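PDB 5V3S: Two-component insecticidal protein 16 kDa unit from Alcaligenes faecalis, which is the aegerolysin-family 16 kDa component of a two-component insecticidal protein that kills corn rootworm. Local coordinates for residues M20-F25 with G85-Y90; F31-A36 with Y69-C74. All blocks are in the same frame, centred on the assembly; numbering follows the deposited sequence.

In the fold
The two contacts bridge the same pair of facing sheets in the beta-sandwich of the aegerolysin fold, with their centres 4 Å apart. Along the chain the order is 20-25, 31-36, 69-74, 85-90, which nests contact 2 inside the loop closed by contact 1. Strands 19-27 and 68-74 are neighbours in one sheet, and strands 31-38 and 83-91 are neighbours in the other. Each contact therefore takes one strand from each sheet, and together they belong to one apolar interior near the centre of the chain, joined by Phe87 on Val33 and by Ile71 on Ile22 and Phe87. Backbone hydrogen bonds join the strands within each sheet, whereas side-chain packing joins the sheets.

Contact 1 (M20-F25 with G85-Y90); sequences MEITIF and GGFSLY. Unlike the reference sequence in segment 20-25: Met20 (reference Ile).
Ile22 and Ile24 meet Phe87 and Leu89 across the interior of the aegerolysin beta-sandwich, where strands 19-27 and 83-91 belong to opposite sheets. The two segments run almost parallel, at 6°, and their axes come no closer than 11.1 Å. That spacing is too wide for backbone pairing, and no hydrogen bond crosses between them. The joint is made by apolar side chains, which bury 169 Å² in all.

The aromatic part of the packing centres on Phe87. Its CG lies between the backbone N and the carbonyl carbon (chi1 63°), a position from which the ring reaches inward to meet the two isoleucines coming from the opposite direction. Ile22 CG2 touches Phe87 CE1 at 4.0 Å, and Ile24 CD1 lies 3.9 Å from Phe87 CZ. Both methyl groups approach the ring obliquely, and they share its far end: Ile22 CG2 is beside CE1 and CZ, Ile24 CD1 beside CZ and CE2. Val33 and Ala36 of strand 31-38 also pack on Phe87, while Ile22 continues the core toward Tyr99, Ile71, Ile138 and Ile140.

The aliphatic part joins Ile24 to Leu89, which slide past each other in opposite directions. Phe31 adds to this end of the core by packing on Leu89.

On the reverse side of strand 19-27 the chemistry turns polar: Thr23 OG1 is hydrogen-bonded to Thr70 OG1 of the adjacent strand, and Glu21 OE2 accepts from Gly47 N.

Ile24 divides its two branches between the partners. A chi1 of -54° sets CG1 beside the backbone N and CG2 anti to it; chi2 near 99° then brings CD1 to the phenyl ring, while CG2 meets Leu89 CD2 at 4.1 Å.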
HETATM    1  N   MSE A  20      -4.839  -0.922  -8.393  1.00 16.87           N
HETATM    2  CA  MSE A  20      -4.794  -0.087  -7.201  1.00 15.35           C
HETATM    3  C   MSE A  20      -3.483   0.689  -7.271  1.00 13.92           C
HETATM    4  O   MSE A  20      -2.481   0.230  -7.829  1.00 12.65           O
HETATM    5  CB  MSE A  20      -4.894  -0.925  -5.896  1.00 15.09           C
HETATM    6  CG  MSE A  20      -3.843  -2.034  -5.642  1.00 17.67           C
HETATM    7 SE   MSE A  20      -2.200  -1.225  -4.815  0.73 18.04          SE
HETATM    8  CE  MSE A  20      -2.964  -1.552  -3.035  1.00 20.36           C
ATOM      9  N   GLU A  21      -3.468   1.877  -6.675  1.00 14.85           N
ATOM     10  CA  GLU A  21      -2.213   2.556  -6.420  1.00 14.95           C
ATOM     11  C   GLU A  21      -2.315   3.124  -5.022  1.00 14.96           C
ATOM     12  O   GLU A  21      -3.297   3.757  -4.721  1.00 16.42           O
ATOM     13  CB  GLU A  21      -1.852   3.681  -7.423  1.00 17.94           C
ATOM     14  CG  GLU A  21      -1.483   3.142  -8.788  1.00 20.35           C
ATOM     15  CD  GLU A  21      -0.733   4.078  -9.690  1.00 22.83           C
ATOM     16  OE1 GLU A  21      -0.393   5.208  -9.226  1.00 18.90           O
ATOM     17  OE2 GLU A  21      -0.488   3.625 -10.859  1.00 21.79           O
ATOM     18  N   ILE A  22      -1.316   2.832  -4.189  1.00 13.28           N
ATOM     19  CA  ILE A  22      -1.334   3.231  -2.779  1.00 13.02           C
ATOM     20  C   ILE A  22      -0.132   4.171  -2.530  1.00 10.73           C
ATOM     21  O   ILE A  22       0.982   3.837  -2.826  1.00  9.98           O
ATOM     22  CB  ILE A  22      -1.489   2.061  -1.801  1.00 13.89           C
ATOM     23  CG1 ILE A  22      -1.657   2.544  -0.399  1.00 14.15           C
ATOM     24  CG2 ILE A  22      -0.342   1.116  -1.826  1.00 12.86           C
ATOM     25  CD1 ILE A  22      -2.367   1.566   0.481  1.00 16.69           C
ATOM     26  N   THR A  23      -0.406   5.338  -1.983  1.00 11.06           N
ATOM     27  CA  THR A  23       0.663   6.306  -1.772  1.00 11.24           C
ATOM     28  C   THR A  23       0.762   6.431  -0.248  1.00 10.92           C
ATOM     29  O   THR A  23      -0.263   6.650   0.393  1.00  8.75           O
ATOM     30  CB  THR A  23       0.351   7.643  -2.487  1.00 11.92           C
ATOM     31  OG1 THR A  23       0.330   7.428  -3.870  1.00 14.00           O
ATOM     32  CG2 THR A  23       1.409   8.628  -2.200  1.00 13.47           C
ATOM     33  N   ILE A  24       1.993   6.328   0.306  1.00 11.01           N
ATOM     34  CA  ILE A  24       2.271   6.483   1.753  1.00 11.03           C
ATOM     35  C   ILE A  24       3.116   7.721   1.921  1.00 10.78           C
ATOM     36  O   ILE A  24       4.188   7.820   1.270  1.00 11.60           O
ATOM     37  CB  ILE A  24       3.026   5.239   2.278  1.00 12.73           C
ATOM     38  CG1 ILE A  24       2.243   3.988   1.931  1.00 13.50           C
ATOM     39  CG2 ILE A  24       3.308   5.291   3.788  1.00 11.61           C
ATOM     40  CD1 ILE A  24       2.747   3.264   0.718  1.00 17.02           C
ATOM     41  N   PHE A  25       2.582   8.699   2.668  1.00 10.80           N
ATOM     42  CA  PHE A  25       3.276   9.993   2.858  1.00 11.60           C
ATOM     43  C   PHE A  25       3.553  10.018   4.318  1.00  9.96           C
ATOM     44  O   PHE A  25       2.647   9.747   5.117  1.00 10.48           O
ATOM     45  CB  PHE A  25       2.340  11.202   2.525  1.00 13.12           C
ATOM     46  CG  PHE A  25       3.014  12.518   2.598  1.00 14.94           C
ATOM     47  CD1 PHE A  25       3.676  13.020   1.517  1.00 19.85           C
ATOM     48  CD2 PHE A  25       3.073  13.217   3.806  1.00 21.24           C
ATOM     49  CE1 PHE A  25       4.306  14.255   1.573  1.00 21.59           C
ATOM     50  CE2 PHE A  25       3.763  14.456   3.887  1.00 21.01           C
ATOM     51  CZ  PHE A  25       4.384  14.934   2.768  1.00 21.28           C
ATOM     52  N   GLY A  85      -2.752  -8.824  -2.011  1.00 11.18           N
ATOM     53  CA  GLY A  85      -1.393  -8.732  -1.408  1.00  9.81           C
ATOM     54  C   GLY A  85      -1.415  -7.853  -0.173  1.00  9.44           C
ATOM     55  O   GLY A  85      -2.493  -7.433   0.327  1.00  8.00           O
ATOM     56  N   GLY A  86      -0.190  -7.456   0.232  1.00  9.65           N
ATOM     57  CA  GLY A  86      -0.015  -6.613   1.409  1.00  8.99           C
ATOM     58  C   GLY A  86       1.435  -6.185   1.593  1.00  8.54           C
ATOM     59  O   GLY A  86       2.368  -6.600   0.860  1.00  8.37           O
ATOM     60  N   PHE A  87       1.639  -5.345   2.633  1.00  8.71           N
ATOM     61  CA  PHE A  87       2.968  -4.883   3.017  1.00  8.92           C
ATOM     62  C   PHE A  87       2.842  -4.266   4.386  1.00  8.38           C
ATOM     63  O   PHE A  87       1.740  -3.946   4.840  1.00  9.62           O
ATOM     64  CB  PHE A  87       3.587  -3.845   2.043  1.00  9.61           C
ATOM     65  CG  PHE A  87       2.819  -2.557   1.937  1.00 10.02           C
ATOM     66  CD1 PHE A  87       1.710  -2.468   1.072  1.00 10.70           C
ATOM     67  CD2 PHE A  87       3.150  -1.422   2.764  1.00 10.73           C
ATOM     68  CE1 PHE A  87       1.001  -1.316   1.001  1.00 11.83           C
ATOM     69  CE2 PHE A  87       2.398  -0.226   2.658  1.00  9.47           C
ATOM     70  CZ  PHE A  87       1.312  -0.221   1.772  1.00 12.25           C
ATOM     71  N   SER A  88       3.978  -3.968   4.974  1.00  9.19           N
ATOM     72  CA  SER A  88       4.111  -3.452   6.332  1.00  9.36           C
ATOM     73  C   SER A  88       5.032  -2.242   6.338  1.00  8.76           C
ATOM     74  O   SER A  88       5.849  -2.049   5.467  1.00 10.00           O
ATOM     75  CB  SER A  88       4.579  -4.510   7.360  1.00  9.70           C
ATOM     76  OG  SER A  88       3.711  -5.684   7.402  1.00 10.29           O
ATOM     77  N   LEU A  89       4.805  -1.362   7.290  1.00  9.03           N
ATOM     78  CA  LEU A  89       5.720  -0.183   7.350  1.00  9.67           C
ATOM     79  C   LEU A  89       6.266  -0.147   8.734  1.00  8.98           C
ATOM     80  O   LEU A  89       5.540  -0.306   9.707  1.00 10.18           O
ATOM     81  CB  LEU A  89       5.008   1.108   7.174  1.00 10.00           C
ATOM     82  CG  LEU A  89       5.829   2.369   7.011  1.00  9.91           C
ATOM     83  CD1 LEU A  89       6.532   2.446   5.709  1.00 11.64           C
ATOM     84  CD2 LEU A  89       4.956   3.576   7.180  1.00  9.97           C
ATOM     85  N   TYR A  90       7.534   0.162   8.811  1.00 10.39           N
ATOM     86  CA  TYR A  90       8.256   0.204  10.079  1.00 10.44           C
ATOM     87  C   TYR A  90       8.870   1.611  10.286  1.00 10.53           C
ATOM     88  O   TYR A  90       9.091   2.372   9.327  1.00  9.96           O
ATOM     89  CB  TYR A  90       9.406  -0.786  10.047  1.00 11.47           C
ATOM     90  CG  TYR A  90       8.963  -2.188   9.949  1.00 13.31           C
ATOM     91  CD1 TYR A  90       8.549  -2.705   8.726  1.00 13.09           C
ATOM     92  CD2 TYR A  90       8.934  -2.996  11.046  1.00 16.41           C
ATOM     93  CE1 TYR A  90       8.047  -4.010   8.630  1.00 14.92           C
ATOM     94  CE2 TYR A  90       8.439  -4.293  10.953  1.00 16.00           C
ATOM     95  CZ  TYR A  90       8.010  -4.779   9.721  1.00 14.59           C
ATOM     96  OH  TYR A  90       7.579  -6.120   9.695  1.00 21.76           O
TER

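Contact 2 (F31-A36 with Y69-C74); sequences FKVEGA and YTIASC
Segments 31-36 and 69-74 run in broadly the same direction on facing sheets, coming nearest in backbone at Val33 and Tyr69, whose CA atoms are 9.5 Å apart. No hydrogen bond spans this distance; each strand pairs within its own sheet, Glu34 with Ser88 of strand 83-91 and Ile71 with Ile22 of strand 19-27. Val33 bonds to the backbone of Gly60 and Thr61, just before strand 62-63.

Val33 carries the contact by pointing inward and spreading its two methyl groups over two residues of the other strand. CG1, anti to the backbone N (chi1 -177°), approaches Ile71 CD1 at 4.4 Å. The same rotation turns CG2 the other way, to lie 4.2 Å from Tyr69 CD2, meeting the ring obliquely. Tyr69 and Ile71, two positions apart on their strand, thus both present their side chains to one valine. Ile71 extends the apolar patch to Ile22, Phe43 and Phe87, and so ties this contact to the middle of the sandwich. Tyr69 also packs on Thr61.

The flanking residues of strand 31-38 carry polar groups instead. Lys32 NZ and Glu34 OE2 face each other in a long salt bridge of 3.7 Å within the segment, and Glu34 also packs on Tyr90.

With no hydrogen bond across it and 94 Å² buried, the contact is a modest apolar junction between the sheets, probably depending on the exclusion of water around Val33, Ile71 and the inner part of the Tyr69 ring, a residue that remains partly exposed.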
ATOM      1  N   PHE A  31      10.702   6.117   7.340  1.00 10.71           N
ATOM      2  CA  PHE A  31      10.054   4.851   7.541  1.00  9.40           C
ATOM      3  C   PHE A  31      10.476   3.925   6.407  1.00 10.23           C
ATOM      4  O   PHE A  31      10.987   4.407   5.400  1.00  8.87           O
ATOM      5  CB  PHE A  31       8.493   5.040   7.445  1.00  9.21           C
ATOM      6  CG  PHE A  31       7.914   5.890   8.551  1.00  9.02           C
ATOM      7  CD1 PHE A  31       8.030   7.267   8.534  1.00  9.17           C
ATOM      8  CD2 PHE A  31       7.209   5.321   9.576  1.00  8.65           C
ATOM      9  CE1 PHE A  31       7.383   8.050   9.528  1.00  9.61           C
ATOM     10  CE2 PHE A  31       6.628   6.060  10.589  1.00  9.37           C
ATOM     11  CZ  PHE A  31       6.730   7.452  10.564  1.00  9.13           C
ATOM     12  N   LYS A  32      10.274   2.620   6.635  1.00 11.25           N
ATOM     13  CA  LYS A  32      10.765   1.536   5.775  1.00 12.42           C
ATOM     14  C   LYS A  32       9.620   0.600   5.416  1.00 11.06           C
ATOM     15  O   LYS A  32       8.938   0.089   6.371  1.00  9.78           O
ATOM     16  CB  LYS A  32      11.832   0.749   6.492  1.00 15.74           C
ATOM     17  CG  LYS A  32      12.499  -0.361   5.677  1.00 19.50           C
ATOM     18  CD  LYS A  32      13.540  -1.093   6.538  1.00 23.50           C
ATOM     19  CE  LYS A  32      12.949  -1.778   7.794  1.00 26.33           C
ATOM     20  NZ  LYS A  32      13.887  -2.758   8.487  1.00 27.92           N
ATOM     21  N   VAL A  33       9.473   0.335   4.104  1.00 10.44           N
ATOM     22  CA  VAL A  33       8.530  -0.725   3.648  1.00  9.99           C
ATOM     23  C   VAL A  33       9.168  -2.099   3.807  1.00 10.91           C
ATOM     24  O   VAL A  33      10.300  -2.335   3.382  1.00 11.32           O
ATOM     25  CB  VAL A  33       8.042  -0.472   2.215  1.00 10.77           C
ATOM     26  CG1 VAL A  33       7.046  -1.530   1.857  1.00 11.08           C
ATOM     27  CG2 VAL A  33       7.495   0.968   1.999  1.00 10.57           C
ATOM     28  N   GLU A  34       8.451  -3.076   4.386  1.00 12.21           N
ATOM     29  CA  GLU A  34       8.964  -4.442   4.404  1.00 13.48           C
ATOM     30  C   GLU A  34       7.748  -5.356   4.311  1.00 13.31           C
ATOM     31  O   GLU A  34       6.587  -4.938   4.460  1.00 12.20           O
ATOM     32  CB  GLU A  34       9.720  -4.765   5.691  1.00 15.67           C
ATOM     33  CG  GLU A  34      10.990  -4.073   5.925  1.00 19.93           C
ATOM     34  CD  GLU A  34      12.120  -4.459   5.014  1.00 24.54           C
ATOM     35  OE1 GLU A  34      12.175  -5.533   4.362  1.00 26.54           O
ATOM     36  OE2 GLU A  34      13.021  -3.583   4.939  1.00 33.41           O
ATOM     37  N   GLY A  35       8.029  -6.622   4.049  1.00 12.56           N
ATOM     38  CA  GLY A  35       6.979  -7.605   4.087  1.00 12.76           C
ATOM     39  C   GLY A  35       6.041  -7.599   2.852  1.00 12.64           C
ATOM     40  O   GLY A  35       4.952  -8.218   2.884  1.00 13.00           O
ATOM     41  N   ALA A  36       6.395  -6.884   1.780  1.00 10.63           N
ATOM     42  CA  ALA A  36       5.499  -6.855   0.620  1.00  9.80           C
ATOM     43  C   ALA A  36       5.365  -8.249  -0.031  1.00 10.29           C
ATOM     44  O   ALA A  36       6.363  -8.954  -0.229  1.00 10.61           O
ATOM     45  CB  ALA A  36       6.002  -5.838  -0.431  1.00  9.20           C
ATOM     46  N   TYR A  69       5.876   7.650  -1.081  1.00 11.72           N
ATOM     47  CA  TYR A  69       6.287   6.564  -2.035  1.00 11.57           C
ATOM     48  C   TYR A  69       4.999   5.839  -2.417  1.00 11.05           C
ATOM     49  O   TYR A  69       4.105   5.760  -1.576  1.00 10.92           O
ATOM     50  CB  TYR A  69       7.167   5.611  -1.290  1.00 12.71           C
ATOM     51  CG  TYR A  69       7.512   4.353  -2.034  1.00 13.49           C
ATOM     52  CD1 TYR A  69       8.411   4.360  -3.129  1.00 16.62           C
ATOM     53  CD2 TYR A  69       7.007   3.108  -1.602  1.00 14.14           C
ATOM     54  CE1 TYR A  69       8.799   3.136  -3.768  1.00 15.38           C
ATOM     55  CE2 TYR A  69       7.428   1.903  -2.224  1.00 14.46           C
ATOM     56  CZ  TYR A  69       8.265   1.932  -3.316  1.00 16.26           C
ATOM     57  OH  TYR A  69       8.611   0.744  -3.945  1.00 15.01           O
ATOM     58  N   THR A  70       4.918   5.385  -3.683  1.00 11.43           N
ATOM     59  CA  THR A  70       3.712   4.738  -4.174  1.00 11.68           C
ATOM     60  C   THR A  70       4.048   3.338  -4.583  1.00 10.92           C
ATOM     61  O   THR A  70       5.094   3.090  -5.270  1.00 11.42           O
ATOM     62  CB  THR A  70       3.180   5.548  -5.378  1.00 13.27           C
ATOM     63  OG1 THR A  70       2.857   6.871  -4.921  1.00 15.43           O
ATOM     64  CG2 THR A  70       1.992   4.902  -5.981  1.00 12.36           C
ATOM     65  N   ILE A  71       3.138   2.458  -4.213  1.00 10.95           N
ATOM     66  CA  ILE A  71       3.138   1.049  -4.609  1.00 11.51           C
ATOM     67  C   ILE A  71       1.932   0.913  -5.601  1.00 11.13           C
ATOM     68  O   ILE A  71       0.826   1.436  -5.373  1.00 12.37           O
ATOM     69  CB  ILE A  71       2.997   0.168  -3.386  1.00 11.58           C
ATOM     70  CG1 ILE A  71       4.244   0.191  -2.540  1.00 10.63           C
ATOM     71  CG2 ILE A  71       2.625  -1.253  -3.731  1.00 10.64           C
ATOM     72  CD1 ILE A  71       4.096  -0.319  -1.133  1.00 12.27           C
ATOM     73  N   ALA A  72       2.109   0.094  -6.603  1.00 11.49           N
ATOM     74  CA  ALA A  72       1.024  -0.074  -7.580  1.00 10.73           C
ATOM     75  C   ALA A  72       0.941  -1.517  -7.964  1.00 11.95           C
ATOM     76  O   ALA A  72       1.957  -2.147  -8.136  1.00 10.38           O
ATOM     77  CB  ALA A  72       1.327   0.751  -8.793  1.00 10.66           C
ATOM     78  N   SER A  73      -0.249  -2.043  -8.098  1.00 13.80           N
ATOM     79  CA  SER A  73      -0.371  -3.416  -8.498  1.00 13.58           C
ATOM     80  C   SER A  73      -1.636  -3.519  -9.313  1.00 13.92           C
ATOM     81  O   SER A  73      -2.533  -2.832  -9.037  1.00 13.20           O
ATOM     82  CB  SER A  73      -0.555  -4.196  -7.228  1.00 16.46           C
ATOM     83  OG  SER A  73      -0.719  -5.552  -7.459  1.00 18.85           O
ATOM     84  N   CYS A  74      -1.685  -4.456 -10.267  1.00 14.46           N
ATOM     85  CA  CYS A  74      -2.857  -4.689 -11.075  1.00 16.32           C
ATOM     86  C   CYS A  74      -2.905  -6.158 -11.464  1.00 16.04           C
ATOM     87  O   CYS A  74      -2.056  -6.953 -11.091  1.00 15.09           O
ATOM     88  CB  CYS A  74      -2.816  -3.825 -12.366  1.00 16.85           C
ATOM     89  SG  CYS A  74      -1.433  -4.144 -13.459  1.00 19.23           S
TER